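Local coordinates for alpha-actinin-like protein 1 (Schizosaccharomyces pombe, PDB 5BVR) that binds actin filaments through this tandem calponin-homology domain and helps form and organise the actin ring in cytokinesis and septation, at residues P215-R218 with S219-Y223. Numbering follows the deposited sequence.
Sequences PDER and SIMTY
Asp-216 reaches forward with its carboxylate to the first turn of helix 217-234, where OD2 accepts two bonds from Ser-219, one from OG at 2.7 Å and one from backbone N at 3.0 Å. The two donors reach OD2 from opposite faces of the carboxylate plane, with OG on the anti side. Aspartate suits this N-cap because its short side chain, with CG anti to the backbone N (chi1 -172°), brings an oxygen to a first-turn amide with no preceding helical carbonyl to bond to. Serine adds a small hydroxyl that fits a buried place against Val-11, Gln-12 and Thr-15. OD2 also accepts from Gln-12, and the carboxylate lies at a zinc ion whose site includes Arg-218. With alanine in place of the aspartate, the Ser-219 amide and hydroxyl are likely to lose their shared acceptor, and the zinc site its carboxylate. The capped helix is the last of the second calponin-homology domain, and its start faces helices 11-25 and 101-117 of the first. Arg-218 O accepts from Thr-222 N and, from the opposite face of its plane, from Thr-222 OG1 at 2.8 Å, which satisfies the threonine hydroxyl within its own helix. The long, extended arginine carries its charge clear of the turn to a cation-pi contact with Trp-109. Ile-220 CD1 meets Pro-215 CB at 3.7 Å, the isoleucine's longer branch reaching the buried proline before the cap.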
loop_
_atom_site.group_PDB
_atom_site.type_symbol
_atom_site.label_atom_id
_atom_site.label_comp_id
_atom_site.label_asym_id
_atom_site.label_seq_id
_atom_site.Cartn_x
_atom_site.Cartn_y
_atom_site.Cartn_z
ATOM N N PRO A 215 1.880 -3.334 -15.379
ATOM C CA PRO A 215 2.095 -3.424 -13.931
ATOM C C PRO A 215 0.808 -3.135 -13.166
ATOM O O PRO A 215 -0.107 -2.485 -13.676
ATOM C CB PRO A 215 3.128 -2.331 -13.661
ATOM C CG PRO A 215 2.899 -1.352 -14.733
ATOM C CD PRO A 215 2.459 -2.109 -15.947
ATOM N N ASP A 216 0.752 -3.628 -11.934
ATOM C CA ASP A 216 -0.453 -3.493 -11.133
ATOM C C ASP A 216 -0.549 -2.103 -10.513
ATOM O O ASP A 216 0.215 -1.754 -9.611
ATOM C CB ASP A 216 -0.555 -4.566 -10.043
ATOM C CG ASP A 216 -1.889 -4.528 -9.362
ATOM O OD1 ASP A 216 -2.893 -4.805 -10.049
ATOM O OD2 ASP A 216 -1.960 -4.162 -8.162
ATOM N N GLU A 217 -1.553 -1.353 -10.956
ATOM C CA GLU A 217 -1.754 0.022 -10.540
ATOM C C GLU A 217 -1.933 0.158 -9.033
ATOM O O GLU A 217 -1.304 1.014 -8.413
ATOM C CB GLU A 217 -2.971 0.604 -11.245
ATOM C CG GLU A 217 -3.121 2.107 -11.002
ATOM C CD GLU A 217 -4.313 2.724 -11.679
ATOM O OE1 GLU A 217 -5.244 2.000 -12.096
ATOM O OE2 GLU A 217 -4.321 3.960 -11.778
ATOM N N ARG A 218 -2.811 -0.641 -8.446
ATOM C CA ARG A 218 -3.072 -0.493 -7.017
ATOM C C ARG A 218 -1.836 -0.793 -6.184
ATOM O O ARG A 218 -1.597 -0.128 -5.188
ATOM C CB ARG A 218 -4.231 -1.394 -6.621
ATOM C CG ARG A 218 -5.545 -0.921 -7.218
ATOM C CD ARG A 218 -6.733 -1.858 -6.960
ATOM N NE ARG A 218 -7.952 -1.238 -7.463
ATOM C CZ ARG A 218 -9.185 -1.693 -7.252
ATOM N NH1 ARG A 218 -9.394 -2.798 -6.541
ATOM N NH2 ARG A 218 -10.216 -1.021 -7.747
ATOM N N SER A 219 -1.045 -1.787 -6.576
ATOM C CA SER A 219 0.188 -2.083 -5.888
ATOM C C SER A 219 1.167 -0.901 -5.937
ATOM O O SER A 219 1.788 -0.521 -4.940
ATOM C CB SER A 219 0.838 -3.334 -6.460
ATOM O OG SER A 219 -0.008 -4.446 -6.304
ATOM N N ILE A 220 1.345 -0.340 -7.120
ATOM C CA ILE A 220 2.237 0.789 -7.281
ATOM C C ILE A 220 1.749 1.952 -6.432
ATOM O O ILE A 220 2.539 2.579 -5.715
ATOM C CB ILE A 220 2.451 1.168 -8.770
ATOM C CG1 ILE A 220 3.293 0.081 -9.432
ATOM C CG2 ILE A 220 3.090 2.543 -8.903
ATOM C CD1 ILE A 220 3.343 0.204 -10.942
ATOM N N MET A 221 0.463 2.274 -6.512
ATOM C CA MET A 221 -0.086 3.353 -5.705
ATOM C C MET A 221 0.168 3.138 -4.216
ATOM O O MET A 221 0.509 4.073 -3.496
ATOM C CB MET A 221 -1.571 3.474 -5.916
ATOM C CG MET A 221 -1.973 4.028 -7.281
ATOM S SD MET A 221 -3.760 4.120 -7.513
ATOM C CE MET A 221 -4.093 5.266 -6.184
ATOM N N THR A 222 -0.035 1.921 -3.759
ATOM C CA THR A 222 0.164 1.611 -2.346
ATOM C C THR A 222 1.598 1.931 -1.925
ATOM O O THR A 222 1.824 2.508 -0.843
ATOM C CB THR A 222 -0.156 0.135 -2.046
ATOM O OG1 THR A 222 -1.512 -0.127 -2.415
ATOM C CG2 THR A 222 0.007 -0.198 -0.559
ATOM N N TYR A 223 2.573 1.535 -2.745
ATOM C CA TYR A 223 3.975 1.727 -2.446
ATOM C C TYR A 223 4.373 3.225 -2.569
ATOM O O TYR A 223 5.023 3.779 -1.670
ATOM C CB TYR A 223 4.842 0.826 -3.343
ATOM C CG TYR A 223 6.323 0.970 -3.091
ATOM C CD1 TYR A 223 6.883 0.714 -1.851
ATOM C CD2 TYR A 223 7.172 1.335 -4.107
ATOM C CE1 TYR A 223 8.257 0.868 -1.632
ATOM C CE2 TYR A 223 8.541 1.486 -3.897
ATOM C CZ TYR A 223 9.078 1.246 -2.676
ATOM O OH TYR A 223 10.424 1.413 -2.461
#